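PDB 5TJJ: transcriptional regulator, IclR family from Alicyclobacillus acidocaldarius subsp. acidocaldarius, which probably binds DNA through an N-terminal helix-turn-helix domain and regulates transcription. Local coordinates for residues S29-I34 against T44-L49; A105-R110 against L220-L225. All blocks are in the same frame, centred on the assembly; numbering follows the deposited sequence.

Contact 1 of 2, residues S29-I34 against T44-L49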
ATOM      1  N   SER A  29     -15.719 -13.354  -0.634  1.00 47.71           N
ATOM      2  CA  SER A  29     -17.093 -13.065  -1.086  1.00 48.16           C
ATOM      3  C   SER A  29     -17.497 -13.837  -2.342  1.00 49.41           C
ATOM      4  O   SER A  29     -16.723 -13.896  -3.304  1.00 48.41           O
ATOM      5  CB  SER A  29     -17.229 -11.567  -1.330  1.00 45.39           C
ATOM      6  OG  SER A  29     -17.182 -10.861  -0.110  1.00 45.33           O
ATOM      7  N   THR A  30     -18.700 -14.425  -2.336  1.00 51.93           N
ATOM      8  CA  THR A  30     -19.216 -15.098  -3.538  1.00 54.31           C
ATOM      9  C   THR A  30     -19.615 -14.051  -4.576  1.00 52.99           C
ATOM     10  O   THR A  30     -19.746 -12.855  -4.263  1.00 51.91           O
ATOM     11  CB  THR A  30     -20.439 -16.012  -3.287  1.00 57.88           C
ATOM     12  OG1 THR A  30     -21.589 -15.217  -2.945  1.00 58.25           O
ATOM     13  CG2 THR A  30     -20.147 -17.027  -2.204  1.00 59.58           C
ATOM     14  N   LEU A  31     -19.811 -14.524  -5.808  1.00 53.02           N
ATOM     15  CA  LEU A  31     -20.173 -13.669  -6.916  1.00 50.29           C
ATOM     16  C   LEU A  31     -21.488 -12.962  -6.579  1.00 51.74           C
ATOM     17  O   LEU A  31     -21.593 -11.752  -6.773  1.00 50.66           O
ATOM     18  CB  LEU A  31     -20.251 -14.469  -8.221  1.00 51.24           C
ATOM     19  CG  LEU A  31     -20.793 -13.792  -9.481  1.00 50.40           C
ATOM     20  CD1 LEU A  31     -19.921 -12.605  -9.826  1.00 47.18           C
ATOM     21  CD2 LEU A  31     -20.882 -14.762 -10.648  1.00 53.07           C
ATOM     22  N   THR A  32     -22.462 -13.699  -6.033  1.00 54.99           N
ATOM     23  CA  THR A  32     -23.769 -13.134  -5.684  1.00 56.31           C
ATOM     24  C   THR A  32     -23.629 -11.995  -4.675  1.00 54.91           C
ATOM     25  O   THR A  32     -24.120 -10.891  -4.903  1.00 54.57           O
ATOM     26  CB  THR A  32     -24.724 -14.210  -5.119  1.00 59.85           C
ATOM     27  OG1 THR A  32     -24.951 -15.195  -6.121  1.00 62.42           O
ATOM     28  CG2 THR A  32     -26.079 -13.620  -4.687  1.00 61.29           C
ATOM     29  N   GLU A  33     -22.950 -12.265  -3.569  1.00 54.93           N
ATOM     30  CA  GLU A  33     -22.752 -11.263  -2.528  1.00 54.55           C
ATOM     31  C   GLU A  33     -22.112  -9.978  -3.105  1.00 52.13           C
ATOM     32  O   GLU A  33     -22.567  -8.862  -2.826  1.00 50.23           O
ATOM     33  CB  GLU A  33     -21.893 -11.848  -1.410  1.00 56.28           C
ATOM     34  CG  GLU A  33     -22.546 -13.012  -0.643  1.00 60.78           C
ATOM     35  CD  GLU A  33     -21.597 -13.708   0.328  1.00 62.32           C
ATOM     36  OE1 GLU A  33     -20.361 -13.724   0.079  1.00 61.18           O
ATOM     37  OE2 GLU A  33     -22.098 -14.243   1.351  1.00 66.24           O
ATOM     38  N   ILE A  34     -21.085 -10.144  -3.943  1.00 50.96           N
ATOM     39  CA  ILE A  34     -20.438  -9.000  -4.600  1.00 48.87           C
ATOM     40  C   ILE A  34     -21.415  -8.194  -5.472  1.00 50.31           C
ATOM     41  O   ILE A  34     -21.529  -6.960  -5.325  1.00 49.94           O
ATOM     42  CB  ILE A  34     -19.217  -9.415  -5.442  1.00 46.25           C
ATOM     43  CG1 ILE A  34     -18.109  -9.923  -4.520  1.00 46.82           C
ATOM     44  CG2 ILE A  34     -18.689  -8.222  -6.249  1.00 44.04           C
ATOM     45  CD1 ILE A  34     -16.979 -10.647  -5.221  1.00 46.56           C
ATOM     46  N   THR A  44     -21.922  -8.911 -15.601  1.00 55.14           N
ATOM     47  CA  THR A  44     -20.962  -7.796 -15.656  1.00 52.73           C
ATOM     48  C   THR A  44     -19.836  -8.001 -14.652  1.00 50.61           C
ATOM     49  O   THR A  44     -18.663  -7.895 -15.005  1.00 50.68           O
ATOM     50  CB  THR A  44     -21.685  -6.443 -15.422  1.00 52.84           C
ATOM     51  OG1 THR A  44     -22.797  -6.353 -16.315  1.00 54.71           O
ATOM     52  CG2 THR A  44     -20.782  -5.274 -15.679  1.00 51.06           C
ATOM     53  N   CYS A  45     -20.202  -8.337 -13.416  1.00 51.49           N
ATOM     54  CA  CYS A  45     -19.231  -8.667 -12.363  1.00 51.24           C
ATOM     55  C   CYS A  45     -18.309  -9.831 -12.641  1.00 48.60           C
ATOM     56  O   CYS A  45     -17.148  -9.799 -12.252  1.00 46.11           O
ATOM     57  CB  CYS A  45     -19.946  -9.047 -11.076  1.00 55.75           C
ATOM     58  SG  CYS A  45     -20.324  -7.639 -10.067  1.00 63.68           S
ATOM     59  N   LEU A  46     -18.852 -10.887 -13.229  1.00 48.57           N
ATOM     60  CA  LEU A  46     -18.063 -12.080 -13.474  1.00 50.33           C
ATOM     61  C   LEU A  46     -16.911 -11.742 -14.410  1.00 48.96           C
ATOM     62  O   LEU A  46     -15.763 -12.053 -14.110  1.00 46.75           O
ATOM     63  CB  LEU A  46     -18.915 -13.248 -14.030  1.00 53.49           C
ATOM     64  CG  LEU A  46     -18.213 -14.618 -14.019  1.00 56.51           C
ATOM     65  CD1 LEU A  46     -17.598 -14.931 -12.639  1.00 54.95           C
ATOM     66  CD2 LEU A  46     -19.112 -15.759 -14.479  1.00 60.10           C
ATOM     67  N   ARG A  47     -17.227 -11.065 -15.508  1.00 49.69           N
ATOM     68  CA  ARG A  47     -16.220 -10.747 -16.506  1.00 52.34           C
ATOM     69  C   ARG A  47     -15.036  -9.940 -15.928  1.00 49.45           C
ATOM     70  O   ARG A  47     -13.869 -10.209 -16.249  1.00 50.98           O
ATOM     71  CB  ARG A  47     -16.828  -9.954 -17.657  1.00 54.78           C
ATOM     72  CG  ARG A  47     -17.838 -10.671 -18.523  1.00 59.50           C
ATOM     73  CD  ARG A  47     -18.178  -9.784 -19.718  1.00 62.56           C
ATOM     74  NE  ARG A  47     -19.581  -9.918 -20.165  1.00 67.79           N
ATOM     75  CZ  ARG A  47     -20.569  -9.025 -19.970  1.00 67.57           C
ATOM     76  NH1 ARG A  47     -20.371  -7.878 -19.294  1.00 63.54           N
ATOM     77  NH2 ARG A  47     -21.779  -9.293 -20.457  1.00 70.81           N
ATOM     78  N   VAL A  48     -15.350  -8.971 -15.079  1.00 45.57           N
ATOM     79  CA  VAL A  48     -14.345  -8.133 -14.441  1.00 43.17           C
ATOM     80  C   VAL A  48     -13.513  -8.929 -13.449  1.00 43.73           C
ATOM     81  O   VAL A  48     -12.276  -8.907 -13.497  1.00 41.33           O
ATOM     82  CB  VAL A  48     -15.037  -6.945 -13.747  1.00 42.46           C
ATOM     83  CG1 VAL A  48     -14.115  -6.222 -12.770  1.00 41.68           C
ATOM     84  CG2 VAL A  48     -15.596  -5.996 -14.809  1.00 42.62           C
ATOM     85  N   LEU A  49     -14.208  -9.639 -12.555  1.00 44.82           N
ATOM     86  CA  LEU A  49     -13.568 -10.560 -11.605  1.00 44.71           C
ATOM     87  C   LEU A  49     -12.621 -11.552 -12.260  1.00 46.22           C
ATOM     88  O   LEU A  49     -11.486 -11.695 -11.836  1.00 45.50           O
ATOM     89  CB  LEU A  49     -14.618 -11.333 -10.805  1.00 46.38           C
ATOM     90  CG  LEU A  49     -15.277 -10.546  -9.663  1.00 45.00           C
ATOM     91  CD1 LEU A  49     -16.557 -11.221  -9.198  1.00 47.23           C
ATOM     92  CD2 LEU A  49     -14.320 -10.398  -8.502  1.00 44.78           C
TER

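Contact 2 of 2, residues A105-R110 against L220-L225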
ATOM      1  N   ALA A 105      -2.295  25.696   5.255  1.00 37.75           N
ATOM      2  CA  ALA A 105      -2.848  24.403   5.582  1.00 38.19           C
ATOM      3  C   ALA A 105      -1.808  23.584   6.339  1.00 37.67           C
ATOM      4  O   ALA A 105      -0.613  23.677   6.076  1.00 39.90           O
ATOM      5  CB  ALA A 105      -3.296  23.696   4.310  1.00 39.01           C
ATOM      6  N   VAL A 106      -2.267  22.783   7.284  1.00 37.28           N
ATOM      7  CA  VAL A 106      -1.392  22.149   8.237  1.00 36.21           C
ATOM      8  C   VAL A 106      -1.840  20.720   8.522  1.00 35.11           C
ATOM      9  O   VAL A 106      -3.044  20.427   8.652  1.00 35.52           O
ATOM     10  CB  VAL A 106      -1.348  22.994   9.514  1.00 38.54           C
ATOM     11  CG1 VAL A 106      -0.683  22.239  10.654  1.00 40.80           C
ATOM     12  CG2 VAL A 106      -0.589  24.282   9.258  1.00 39.16           C
ATOM     13  N   LEU A 107      -0.859  19.830   8.630  1.00 33.79           N
ATOM     14  CA  LEU A 107      -1.115  18.424   8.923  1.00 34.09           C
ATOM     15  C   LEU A 107      -0.698  18.125  10.381  1.00 33.06           C
ATOM     16  O   LEU A 107       0.484  18.206  10.715  1.00 32.40           O
ATOM     17  CB  LEU A 107      -0.353  17.547   7.918  1.00 35.16           C
ATOM     18  CG  LEU A 107      -0.473  16.047   8.075  1.00 37.59           C
ATOM     19  CD1 LEU A 107      -1.929  15.605   7.966  1.00 38.83           C
ATOM     20  CD2 LEU A 107       0.390  15.360   7.028  1.00 39.34           C
ATOM     21  N   VAL A 108      -1.675  17.756  11.217  1.00 32.12           N
ATOM     22  CA  VAL A 108      -1.466  17.540  12.661  1.00 31.95           C
ATOM     23  C   VAL A 108      -1.550  16.053  13.026  1.00 33.34           C
ATOM     24  O   VAL A 108      -2.460  15.352  12.597  1.00 33.54           O
ATOM     25  CB  VAL A 108      -2.520  18.296  13.469  1.00 30.98           C
ATOM     26  CG1 VAL A 108      -2.119  18.352  14.920  1.00 31.25           C
ATOM     27  CG2 VAL A 108      -2.726  19.692  12.882  1.00 31.17           C
ATOM     28  N   LYS A 109      -0.637  15.586  13.863  1.00 34.53           N
ATOM     29  CA  LYS A 109      -0.601  14.170  14.225  1.00 36.05           C
ATOM     30  C   LYS A 109      -0.663  14.000  15.720  1.00 36.35           C
ATOM     31  O   LYS A 109      -0.027  14.736  16.455  1.00 36.02           O
ATOM     32  CB  LYS A 109       0.691  13.571  13.730  1.00 37.60           C
ATOM     33  CG  LYS A 109       1.028  12.235  14.328  1.00 40.60           C
ATOM     34  CD  LYS A 109       2.087  11.571  13.499  1.00 44.12           C
ATOM     35  CE  LYS A 109       2.522  10.274  14.141  1.00 47.72           C
ATOM     36  NZ  LYS A 109       3.302   9.531  13.123  1.00 52.33           N
ATOM     37  N   ARG A 110      -1.354  12.966  16.157  1.00 38.03           N
ATOM     38  CA  ARG A 110      -1.430  12.668  17.566  1.00 40.74           C
ATOM     39  C   ARG A 110      -0.150  12.002  18.085  1.00 42.69           C
ATOM     40  O   ARG A 110       0.440  11.167  17.407  1.00 43.01           O
ATOM     41  CB  ARG A 110      -2.600  11.751  17.834  1.00 43.39           C
ATOM     42  CG  ARG A 110      -3.097  11.836  19.259  1.00 46.19           C
ATOM     43  CD  ARG A 110      -3.941  10.638  19.628  1.00 50.71           C
ATOM     44  NE  ARG A 110      -5.306  10.754  19.131  1.00 53.54           N
ATOM     45  CZ  ARG A 110      -6.369  11.115  19.860  1.00 56.82           C
ATOM     46  NH1 ARG A 110      -7.561  11.163  19.258  1.00 59.16           N
ATOM     47  NH2 ARG A 110      -6.266  11.439  21.167  1.00 55.98           N
ATOM     48  N   LEU A 220      -4.798  11.733  12.597  1.00 40.12           N
ATOM     49  CA  LEU A 220      -4.351  12.857  11.822  1.00 38.50           C
ATOM     50  C   LEU A 220      -5.479  13.846  11.705  1.00 35.27           C
ATOM     51  O   LEU A 220      -6.650  13.443  11.598  1.00 34.68           O
ATOM     52  CB  LEU A 220      -3.945  12.387  10.428  1.00 38.94           C
ATOM     53  CG  LEU A 220      -2.621  11.636  10.274  1.00 42.14           C
ATOM     54  CD1 LEU A 220      -2.443  11.232   8.800  1.00 42.00           C
ATOM     55  CD2 LEU A 220      -1.455  12.485  10.775  1.00 42.84           C
ATOM     56  N   VAL A 221      -5.136  15.131  11.696  1.00 34.01           N
ATOM     57  CA  VAL A 221      -6.109  16.195  11.458  1.00 33.14           C
ATOM     58  C   VAL A 221      -5.553  17.129  10.403  1.00 33.04           C
ATOM     59  O   VAL A 221      -4.366  17.369  10.385  1.00 33.31           O
ATOM     60  CB  VAL A 221      -6.428  16.936  12.747  1.00 34.43           C
ATOM     61  CG1 VAL A 221      -7.204  18.232  12.490  1.00 34.36           C
ATOM     62  CG2 VAL A 221      -7.221  16.022  13.696  1.00 35.62           C
ATOM     63  N   LEU A 222      -6.413  17.588   9.499  1.00 32.40           N
ATOM     64  CA  LEU A 222      -6.066  18.588   8.523  1.00 34.77           C
ATOM     65  C   LEU A 222      -6.682  19.871   8.995  1.00 35.08           C
ATOM     66  O   LEU A 222      -7.861  19.903   9.298  1.00 33.25           O
ATOM     67  CB  LEU A 222      -6.632  18.284   7.123  1.00 34.94           C
ATOM     68  CG  LEU A 222      -6.441  16.918   6.510  1.00 35.52           C
ATOM     69  CD1 LEU A 222      -6.933  16.952   5.083  1.00 37.98           C
ATOM     70  CD2 LEU A 222      -4.980  16.532   6.524  1.00 38.25           C
ATOM     71  N   SER A 223      -5.892  20.941   8.979  1.00 38.32           N
ATOM     72  CA  SER A 223      -6.322  22.232   9.499  1.00 39.30           C
ATOM     73  C   SER A 223      -5.882  23.402   8.618  1.00 40.40           C
ATOM     74  O   SER A 223      -4.883  23.318   7.930  1.00 40.50           O
ATOM     75  CB  SER A 223      -5.763  22.388  10.888  1.00 40.29           C
ATOM     76  OG  SER A 223      -6.258  23.571  11.457  1.00 46.32           O
ATOM     77  N   CYS A 224      -6.644  24.488   8.653  1.00 42.00           N
ATOM     78  CA  CYS A 224      -6.347  25.725   7.901  1.00 43.43           C
ATOM     79  C   CYS A 224      -6.233  26.867   8.892  1.00 44.11           C
ATOM     80  O   CYS A 224      -7.117  27.050   9.739  1.00 43.86           O
ATOM     81  CB  CYS A 224      -7.482  26.067   6.932  1.00 44.15           C
ATOM     82  SG  CYS A 224      -7.231  25.404   5.295  1.00 47.38           S
ATOM     83  N   LEU A 225      -5.171  27.648   8.772  1.00 44.42           N
ATOM     84  CA  LEU A 225      -5.000  28.854   9.581  1.00 45.06           C
ATOM     85  C   LEU A 225      -5.228  30.086   8.725  1.00 44.53           C
ATOM     86  O   LEU A 225      -4.786  30.138   7.582  1.00 46.80           O
ATOM     87  CB  LEU A 225      -3.606  28.904  10.227  1.00 46.12           C
ATOM     88  CG  LEU A 225      -3.220  27.666  11.057  1.00 45.61           C
ATOM     89  CD1 LEU A 225      -1.845  27.856  11.682  1.00 47.67           C
ATOM     90  CD2 LEU A 225      -4.251  27.356  12.131  1.00 44.61           C
TER

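Contact 1 of 2, residues S29-I34 against T44-L49
L31 reaches across to helix 42-54 with both of its methyl groups, each finding different partners. Its CG stands anti to the backbone N (chi1 172°), which carries the fork of the side chain nearer to the other helix than the bond to CB alone would suggest. From there L31 CD1 drops between two residues one helical turn apart, lying 3.8 Å from C45 CB and 3.7 Å from L49 CD1. The other branch, L31 CD2, rests 3.8 Å from L46 CD1, the two leucine side chains crossing at about a right angle. I34, one turn further along its own helix, adds a second row: its CD1 meets L49 CD1 tip to tip at 4.0 Å, while its CG2 faces C45 SG at 4.2 Å. L49 CD1 is thus shared by L31 and I34. An alanine in place of L31 would probably open a gap between C45, L46 and L49, leaving I34 to carry the remaining apolar contact.

The N-terminus of helix 31-38 carries a capping box, with T30 at the N-cap. T30 N donates to E33 OE1 (3.0 Å), reaching that oxygen on its anti side and 33° out of the carboxylate plane; in return E33 N gives a weak bond to T30 OG1 at 3.3 Å.

Helices 31-38 and 42-54 together form the helix-turn-helix unit, the latter in the position of the recognition helix and probably the one facing DNA, as in relatives. L49 also packs on V17 of helix 9-21 and, with L46, on Y67 of strand 66-69, so the interface continues into the domain core. L46 also packs on Y6 of the second subunit.

Contact 2 of 2, residues A105-R110 against L220-L225
L107 and L222 meet at the apolar centre, where L107 CD1 comes within 3.5 Å of L222 CD2 as the two side chains cross obliquely. The two residues form a non-hydrogen-bonded pair of the antiparallel ladder. L107 CG is anti to the backbone N (chi1 179°), and the end of the side chain comes nearer to the other strand than its bond to CB would suggest. The same methyl, L107 CD1, is 4.2 Å from L220 CD2, which links the centre to the next pair on this face, K109 with L220. Toward the other end of this face, A105 CB and C224 SG make a looser contact.

The opposite face carries V106, V108, V221 and S223. V108 CB and V221 CB stand side by side, 4.2 Å apart. S223 turns its buried hydroxyl to V207 O of the neighbouring strand 204-212. Along the backbones, V106 pairs with S223 and V108 with V221 through two reciprocal sets of bonds. The straightest is V108 N to V221 O, 2.8 Å long with an N-H...O angle of 173°. CA-H...O contacts supplement this ladder, among them L220 CA to V108 O at 3.2 Å.

At the polar edge, K109 CB lies against L220 CD2 (3.8 Å), but the extended chain leads NZ away to a weak bond with the hydroxyl of Y87. R110 forms a salt bridge with D154.

These are the two central strands of an antiparallel six-stranded sheet, flanked by strands 115-122 and 204-212, in the GAF-like C-terminal domain, probably the effector-binding domain as in IclR relatives. Helix 86-101 covers the L107 and C224 face through L91, L94, V97 and T101, while F146, C149 and F150 of helix 144-151 pack on the V108 and V221 face.

In the fold
Contacts 1 and 2 lie in different parts of the chain, the first in the helix-turn-helix part and the second in the IclR C-terminal part. Their centres are 39 Å apart and their nearest atoms about 28 Å, so neither touches the other. They follow one another in sequence: contact 1 joins segments ten residues apart on neighbouring helices, whereas contact 2 brings together strand segments separated by more than a hundred. Contact 1 lies near the second subunit, while no other chain of the assembly touches the two segments of contact 2. A glycerol, probably from the crystallisation liquor, makes a weak hydrogen bond with L225 O at contact 2.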